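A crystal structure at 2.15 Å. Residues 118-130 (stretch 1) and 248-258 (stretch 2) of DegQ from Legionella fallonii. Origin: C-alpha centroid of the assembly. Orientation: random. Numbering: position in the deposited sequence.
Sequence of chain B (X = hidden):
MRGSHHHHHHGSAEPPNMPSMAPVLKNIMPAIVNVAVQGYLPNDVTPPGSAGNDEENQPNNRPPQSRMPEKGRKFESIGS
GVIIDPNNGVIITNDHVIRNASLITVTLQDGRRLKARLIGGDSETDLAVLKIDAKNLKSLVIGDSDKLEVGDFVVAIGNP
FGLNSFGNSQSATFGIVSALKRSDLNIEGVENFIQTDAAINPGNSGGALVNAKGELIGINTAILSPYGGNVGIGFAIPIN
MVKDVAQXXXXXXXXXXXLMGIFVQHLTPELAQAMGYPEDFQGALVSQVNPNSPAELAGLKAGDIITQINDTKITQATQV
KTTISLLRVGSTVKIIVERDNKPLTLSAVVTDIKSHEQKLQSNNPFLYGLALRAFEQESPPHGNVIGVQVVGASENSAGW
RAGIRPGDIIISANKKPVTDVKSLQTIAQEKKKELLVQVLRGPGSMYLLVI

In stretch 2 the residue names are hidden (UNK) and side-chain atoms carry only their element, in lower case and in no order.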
ATOM      1  N   LEU B 118     -34.184  10.134 -36.704  1.00 53.31           N
ATOM      2  CA  LEU B 118     -33.746  11.391 -36.109  1.00 53.76           C
ATOM      3  C   LEU B 118     -33.937  12.545 -37.090  1.00 53.98           C
ATOM      4  O   LEU B 118     -33.347  12.546 -38.159  1.00 53.65           O
ATOM      5  CB  LEU B 118     -32.269  11.303 -35.734  1.00 53.57           C
ATOM      6  CG  LEU B 118     -31.627  12.148 -34.635  1.00 56.86           C
ATOM      7  CD1 LEU B 118     -30.328  12.721 -35.164  1.00 56.23           C
ATOM      8  CD2 LEU B 118     -32.507  13.260 -34.024  1.00 56.17           C
ATOM      9  N   ILE B 119     -34.742  13.534 -36.724  1.00 52.63           N
ATOM     10  CA  ILE B 119     -34.891  14.702 -37.557  1.00 53.19           C
ATOM     11  C   ILE B 119     -33.724  15.593 -37.289  1.00 54.15           C
ATOM     12  O   ILE B 119     -33.143  16.095 -38.198  1.00 54.58           O
ATOM     13  CB  ILE B 119     -36.210  15.398 -37.323  1.00 52.83           C
ATOM     14  CG1 ILE B 119     -37.328  14.445 -37.689  1.00 54.04           C
ATOM     15  CG2 ILE B 119     -36.358  16.625 -38.182  1.00 53.71           C
ATOM     16  CD1 ILE B 119     -38.579  15.146 -37.873  1.00 58.02           C
ATOM     17  N   GLY B 120     -33.378  15.784 -36.018  1.00 53.64           N
ATOM     18  CA  GLY B 120     -32.182  16.537 -35.654  1.00 53.78           C
ATOM     19  C   GLY B 120     -32.193  16.747 -34.149  1.00 53.65           C
ATOM     20  O   GLY B 120     -33.206  16.486 -33.475  1.00 52.07           O
ATOM     21  N   GLY B 121     -31.077  17.219 -33.629  1.00 54.29           N
ATOM     22  CA  GLY B 121     -30.956  17.522 -32.257  1.00 55.16           C
ATOM     23  C   GLY B 121     -30.223  18.801 -32.045  1.00 57.08           C
ATOM     24  O   GLY B 121     -29.683  19.377 -32.976  1.00 59.54           O
ATOM     25  N   ASP B 122     -30.167  19.194 -30.787  1.00 57.22           N
ATOM     26  CA  ASP B 122     -29.544  20.422 -30.367  1.00 58.84           C
ATOM     27  C   ASP B 122     -29.013  20.190 -28.969  1.00 59.26           C
ATOM     28  O   ASP B 122     -29.810  20.154 -27.983  1.00 57.05           O
ATOM     29  CB  ASP B 122     -30.536  21.564 -30.381  1.00 58.53           C
ATOM     30  CG  ASP B 122     -29.852  22.908 -30.148  1.00 63.44           C
ATOM     31  OD1 ASP B 122     -28.874  23.230 -30.880  1.00 65.55           O
ATOM     32  OD2 ASP B 122     -30.257  23.626 -29.208  1.00 63.02           O
ATOM     33  N   SER B 123     -27.695  19.979 -28.878  1.00 61.35           N
ATOM     34  CA  SER B 123     -27.061  19.656 -27.574  1.00 63.09           C
ATOM     35  C   SER B 123     -27.114  20.805 -26.598  1.00 63.68           C
ATOM     36  O   SER B 123     -27.308  20.590 -25.398  1.00 62.81           O
ATOM     37  CB  SER B 123     -25.605  19.171 -27.724  1.00 65.25           C
ATOM     38  OG  SER B 123     -24.818  20.058 -28.485  1.00 68.37           O
ATOM     39  N   GLU B 124     -26.995  22.024 -27.098  1.00 64.70           N
ATOM     40  CA  GLU B 124     -27.089  23.158 -26.214  1.00 65.06           C
ATOM     41  C   GLU B 124     -28.410  23.189 -25.389  1.00 61.65           C
ATOM     42  O   GLU B 124     -28.386  23.431 -24.188  1.00 61.07           O
ATOM     43  CB  GLU B 124     -26.810  24.479 -26.952  1.00 67.75           C
ATOM     44  CG  GLU B 124     -26.313  25.576 -25.952  1.00 72.98           C
ATOM     45  CD  GLU B 124     -26.433  27.009 -26.479  1.00 78.33           C
ATOM     46  OE1 GLU B 124     -26.727  27.928 -25.682  1.00 81.41           O
ATOM     47  OE2 GLU B 124     -26.229  27.211 -27.694  1.00 84.44           O
ATOM     48  N   THR B 125     -29.554  22.890 -25.986  1.00 58.45           N
ATOM     49  CA  THR B 125     -30.798  22.854 -25.211  1.00 54.66           C
ATOM     50  C   THR B 125     -31.191  21.438 -24.769  1.00 51.48           C
ATOM     51  O   THR B 125     -32.229  21.261 -24.109  1.00 48.89           O
ATOM     52  CB  THR B 125     -31.947  23.412 -26.035  1.00 54.83           C
ATOM     53  OG1 THR B 125     -31.995  22.718 -27.274  1.00 56.62           O
ATOM     54  CG2 THR B 125     -31.758  24.851 -26.346  1.00 56.38           C
ATOM     55  N   ASP B 126     -30.366  20.450 -25.132  1.00 49.77           N
ATOM     56  CA  ASP B 126     -30.620  19.037 -24.883  1.00 47.49           C
ATOM     57  C   ASP B 126     -31.982  18.584 -25.357  1.00 45.87           C
ATOM     58  O   ASP B 126     -32.680  17.879 -24.615  1.00 42.55           O
ATOM     59  CB  ASP B 126     -30.443  18.689 -23.377  1.00 48.69           C
ATOM     60  CG  ASP B 126     -30.291  17.177 -23.148  1.00 50.17           C
ATOM     61  OD1 ASP B 126     -29.992  16.443 -24.125  1.00 53.23           O
ATOM     62  OD2 ASP B 126     -30.504  16.715 -22.030  1.00 50.83           O
ATOM     63  N   LEU B 127     -32.332  18.928 -26.611  1.00 46.15           N
ATOM     64  CA  LEU B 127     -33.529  18.453 -27.269  1.00 45.31           C
ATOM     65  C   LEU B 127     -33.226  17.719 -28.556  1.00 46.04           C
ATOM     66  O   LEU B 127     -32.204  17.954 -29.198  1.00 47.26           O
ATOM     67  CB  LEU B 127     -34.461  19.614 -27.605  1.00 45.68           C
ATOM     68  CG  LEU B 127     -34.954  20.321 -26.344  1.00 44.82           C
ATOM     69  CD1 LEU B 127     -35.593  21.662 -26.817  1.00 45.72           C
ATOM     70  CD2 LEU B 127     -35.925  19.368 -25.578  1.00 40.74           C
ATOM     71  N   ALA B 128     -34.119  16.801 -28.928  1.00 44.08           N
ATOM     72  CA  ALA B 128     -34.009  16.097 -30.198  1.00 43.73           C
ATOM     73  C   ALA B 128     -35.396  15.802 -30.668  1.00 42.72           C
ATOM     74  O   ALA B 128     -36.286  15.624 -29.873  1.00 40.86           O
ATOM     75  CB  ALA B 128     -33.246  14.849 -30.046  1.00 43.89           C
ATOM     76  N   VAL B 129     -35.566  15.809 -31.981  1.00 43.67           N
ATOM     77  CA  VAL B 129     -36.818  15.536 -32.631  1.00 44.18           C
ATOM     78  C   VAL B 129     -36.647  14.240 -33.414  1.00 44.82           C
ATOM     79  O   VAL B 129     -35.621  14.035 -34.123  1.00 45.53           O
ATOM     80  CB  VAL B 129     -37.156  16.657 -33.588  1.00 45.58           C
ATOM     81  CG1 VAL B 129     -38.511  16.462 -34.211  1.00 46.65           C
ATOM     82  CG2 VAL B 129     -37.012  18.037 -32.905  1.00 45.32           C
ATOM     83  N   LEU B 130     -37.650  13.380 -33.253  1.00 44.05           N
ATOM     84  CA  LEU B 130     -37.705  12.073 -33.870  1.00 44.94           C
ATOM     85  C   LEU B 130     -39.021  12.002 -34.640  1.00 46.69           C
ATOM     86  O   LEU B 130     -40.035  12.645 -34.254  1.00 44.94           O
ATOM     87  CB  LEU B 130     -37.754  10.951 -32.815  1.00 43.56           C
ATOM     88  CG  LEU B 130     -36.642  10.835 -31.751  1.00 42.98           C
ATOM     89  CD1 LEU B 130     -36.911   9.618 -30.836  1.00 40.82           C
ATOM     90  CD2 LEU B 130     -35.278  10.766 -32.363  1.00 42.52           C
ATOM     91  N   UNK B 248     -37.771  24.780 -35.611  1.00 59.58           N
ATOM     92  CA  UNK B 248     -36.569  25.089 -36.327  1.00 60.62           C
ATOM     93  C   UNK B 248     -35.821  23.823 -36.771  1.00 59.51           C
ATOM     94  O   UNK B 248     -35.277  23.797 -37.902  1.00 59.32           O
ATOM     95  o   UNK B 248     -34.336  28.556 -36.014  1.00 80.41           O
ATOM     96  c   UNK B 248     -35.692  26.046 -35.548  1.00 62.19           C
ATOM     97  c   UNK B 248     -34.258  26.161 -36.089  1.00 67.26           C
ATOM     98  n   UNK B 248     -32.364  27.611 -35.505  1.00 76.72           N
ATOM     99  c   UNK B 248     -33.648  27.553 -35.858  1.00 74.29           C
ATOM    100  N   UNK B 249     -35.839  22.769 -35.942  1.00 57.34           N
ATOM    101  CA  UNK B 249     -35.218  21.495 -36.341  1.00 55.51           C
ATOM    102  C   UNK B 249     -36.007  20.842 -37.487  1.00 55.51           C
ATOM    103  O   UNK B 249     -35.413  20.284 -38.383  1.00 52.77           O
ATOM    104  c   UNK B 249     -35.033  20.494 -35.181  1.00 54.02           C
ATOM    105  c   UNK B 249     -33.819  20.894 -34.329  1.00 55.23           C
ATOM    106  c   UNK B 249     -34.800  19.104 -35.679  1.00 50.45           C
ATOM    107  c   UNK B 249     -33.779  20.287 -32.953  1.00 53.24           C
ATOM    108  N   UNK B 250     -37.335  20.894 -37.438  1.00 56.13           N
ATOM    109  CA  UNK B 250     -38.129  20.288 -38.472  1.00 56.47           C
ATOM    110  C   UNK B 250     -37.869  20.989 -39.829  1.00 59.66           C
ATOM    111  O   UNK B 250     -37.568  20.305 -40.780  1.00 60.03           O
ATOM    112  c   UNK B 250     -39.632  20.272 -38.101  1.00 56.92           C
ATOM    113  c   UNK B 250     -41.293  19.442 -36.411  1.00 53.78           C
ATOM    114  c   UNK B 250     -39.913  19.271 -36.967  1.00 53.65           C
ATOM    115  c   UNK B 250     -40.533  19.892 -39.288  1.00 55.15           C
ATOM    116  N   UNK B 251     -37.946  22.319 -39.884  1.00 62.54           N
ATOM    117  CA  UNK B 251     -37.740  23.100 -41.097  1.00 65.63           C
ATOM    118  C   UNK B 251     -36.336  22.920 -41.668  1.00 66.46           C
ATOM    119  O   UNK B 251     -36.177  22.606 -42.870  1.00 66.13           O
ATOM    120  c   UNK B 251     -39.096  27.836 -42.646  1.00 83.30           C
ATOM    121  c   UNK B 251     -37.985  24.598 -40.841  1.00 68.14           C
ATOM    122  c   UNK B 251     -38.680  25.380 -41.974  1.00 72.75           C
ATOM    123  n   UNK B 251     -39.877  28.351 -41.454  1.00 85.31           N
ATOM    124  c   UNK B 251     -38.076  26.777 -42.192  1.00 78.53           C
ATOM    125  N   UNK B 252     -35.337  23.077 -40.803  1.00 66.46           N
ATOM    126  CA  UNK B 252     -33.939  23.132 -41.196  1.00 67.55           C
ATOM    127  C   UNK B 252     -33.013  21.962 -40.807  1.00 67.12           C
ATOM    128  O   UNK B 252     -31.860  21.922 -41.238  1.00 67.86           O
ATOM    129  c   UNK B 252     -35.273  27.658 -40.638  1.00 70.63           C
ATOM    130  c   UNK B 252     -34.707  26.451 -40.223  1.00 69.86           C
ATOM    131  c   UNK B 252     -35.057  28.118 -41.931  1.00 73.50           C
ATOM    132  c   UNK B 252     -34.257  27.377 -42.807  1.00 73.06           C
ATOM    133  c   UNK B 252     -33.695  26.165 -42.379  1.00 72.56           C
ATOM    134  c   UNK B 252     -33.300  24.404 -40.613  1.00 68.77           C
ATOM    135  c   UNK B 252     -33.924  25.690 -41.083  1.00 70.14           C
ATOM    136  N   UNK B 253     -33.441  21.063 -39.937  1.00 66.85           N
ATOM    137  CA  UNK B 253     -32.569  19.958 -39.520  1.00 66.87           C
ATOM    138  C   UNK B 253     -31.570  20.245 -38.405  1.00 67.94           C
ATOM    139  O   UNK B 253     -31.023  19.315 -37.844  1.00 69.02           O
ATOM    140  N   UNK B 254     -31.297  21.507 -38.102  1.00 68.97           N
ATOM    141  CA  UNK B 254     -30.504  21.888 -36.915  1.00 70.14           C
ATOM    142  C   UNK B 254     -30.708  23.365 -36.600  1.00 70.26           C
ATOM    143  O   UNK B 254     -31.240  24.083 -37.424  1.00 70.56           O
ATOM    144  o   UNK B 254     -28.483  22.680 -37.946  1.00 73.77           O
ATOM    145  c   UNK B 254     -29.017  21.649 -37.130  1.00 70.79           C
ATOM    146  N   UNK B 255     -30.297  23.803 -35.416  1.00 70.23           N
ATOM    147  CA  UNK B 255     -30.376  25.190 -35.061  1.00 71.85           C
ATOM    148  C   UNK B 255     -29.036  25.804 -35.489  1.00 74.12           C
ATOM    149  O   UNK B 255     -27.989  25.354 -35.044  1.00 74.75           O
ATOM    150  c   UNK B 255     -30.595  26.915 -33.185  1.00 69.81           C
ATOM    151  c   UNK B 255     -32.936  24.749 -33.679  1.00 68.89           C
ATOM    152  c   UNK B 255     -31.692  24.633 -32.910  1.00 70.49           C
ATOM    153  c   UNK B 255     -30.515  25.423 -33.509  1.00 72.16           C
ATOM    154  N   UNK B 256     -29.058  26.799 -36.364  1.00 75.65           N
ATOM    155  CA  UNK B 256     -27.832  27.509 -36.687  1.00 77.53           C
ATOM    156  C   UNK B 256     -27.887  28.869 -35.997  1.00 77.24           C
ATOM    157  O   UNK B 256     -28.493  29.794 -36.498  1.00 78.80           O
ATOM    158  c   UNK B 256     -27.655  27.659 -38.180  1.00 78.17           C
ATOM    159  c   UNK B 256     -24.236  28.341 -39.201  1.00 90.40           C
ATOM    160  c   UNK B 256     -26.341  28.278 -38.552  1.00 84.57           C
ATOM    161  n   UNK B 256     -25.257  27.536 -38.968  1.00 88.41           N
ATOM    162  c   UNK B 256     -25.926  29.568 -38.530  1.00 89.06           C
ATOM    163  n   UNK B 256     -24.618  29.580 -38.946  1.00 91.92           N
ATOM    164  N   UNK B 257     -27.264  28.959 -34.832  1.00 75.32           N
ATOM    165  CA  UNK B 257     -27.266  30.168 -34.042  1.00 75.30           C
ATOM    166  C   UNK B 257     -26.399  31.271 -34.645  1.00 75.41           C
ATOM    167  O   UNK B 257     -25.284  31.012 -35.123  1.00 76.52           O
ATOM    168  c   UNK B 257     -28.519  26.809 -29.809  1.00 65.34           C
ATOM    169  c   UNK B 257     -26.744  29.874 -32.650  1.00 74.74           C
ATOM    170  c   UNK B 257     -27.081  28.687 -30.540  1.00 67.93           C
ATOM    171  n   UNK B 257     -27.996  25.986 -30.701  1.00 63.68           N
ATOM    172  c   UNK B 257     -27.708  29.140 -31.814  1.00 71.98           C
ATOM    173  n   UNK B 257     -28.096  28.066 -29.709  1.00 66.50           N
ATOM    174  n   UNK B 257     -29.474  26.372 -28.993  1.00 65.35           N
ATOM    175  N   UNK B 258     -26.930  32.488 -34.623  1.00 66.25           N
ATOM    176  CA  UNK B 258     -26.224  33.625 -35.161  1.00 62.76           C
ATOM    177  C   UNK B 258     -25.894  34.586 -34.038  1.00 59.49           C
ATOM    178  O   UNK B 258     -26.053  34.282 -32.855  1.00 57.47           O
TER
HETATM  179  O   HOH W   1     -28.654  21.801 -33.392  1.00 61.24           O

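Position 248 lies in a helix that begins earlier in the chain. Its side chain has three carbons, the third carrying one oxygen and one nitrogen. This is a primary amide on a two-carbon arm, so the residue is Gln248. It does not reach stretch 1.

Position 249 has four side-chain carbons, forked at the first, with one arm two carbons long. They lie against Ile119, Gly120 and Val129. That is isoleucine. Ile249 points toward stretch 1 and has the largest covered area of its stretch. Its CG2 lies 3.7 Å from Val129 CG2, 3.9 Å from Ile119 CG2 and 3.6 Å from Gly120 N. Its CD1 reaches along the strand to 4.0 Å from Gly121 C.

Position 250 shows the same four carbons and the same fork. They pack beside Ile119 and Val129. It is Ile250. Its side chain points sideways. Ile250 CG1 packs 4.2 Å from Val129 CG1 and 4.4 Å from Ile119 CD1.

Position 251 has four carbons in a row ending in nitrogen. This is Lys251. It points away and makes no contact.

Position 252 has one carbon and then a ring of six carbons, with no oxygen. This is Phe252, which also makes no contact. Phe252 N donates to Gln248 O (3.0 Å), a helical hydrogen bond.

Position 253 has no side-chain atoms. Its carbonyl O faces Gly120. It is Gly253, the first residue to leave helical angles, with phi 83°. A CB here would be jammed against the carbonyl O of the residue before. Gly253 O sits 3.7 Å from Gly120 CA. Gly120 must be bare as well, since an ideal CB on it would lie 2.3 Å from Gly253 O.

Position 254 has one carbon and one oxygen. It is Ser254, and its side chain makes no close contact with stretch 1.

Position 255 again has four carbons forked at the first, with one two-carbon arm. They touch Asp122. It is Ile255. Ile255 CG1 lies 3.7 Å from Asp122 CG. A water accepts from Ile255 N (3.3 Å) and donates to Gly121 O (2.7 Å) and Asp122 OD1 (2.9 Å).

Position 256 has one carbon and a five-membered ring of three carbons and two nitrogens. It is His256, pointing away.

Position 257 has three carbons, a nitrogen, and a carbon carrying two more nitrogens. The group reaches the acidic side chains of stretch 1. This is Arg257. Arg257 NH1 donates to Asp122 OD1 and NH2 to Asp122 OD2, each at 2.9 Å and nearly straight. Glu124 OE2 lies over one guanidinium face, 2.9 Å from Arg257 NE; this salt bridge rests on charge, with no N-H directed at the oxygen.

Position 258 has no side chain. It is Gly258, without contacts.

The contact has two parts. Ile249 and Ile250 pack on Ile119 and Val129, while the bare Gly120 lets the helix end approach the strand: Gly120 CA and Gly253 CA are 5.2 Å apart. Farther along, Arg257 clamps Asp122, which Thr125 OG1 also holds by donating to Asp122 OD2 (2.8 Å).

Stretch 2 248-258: QIIKFGSIHRG
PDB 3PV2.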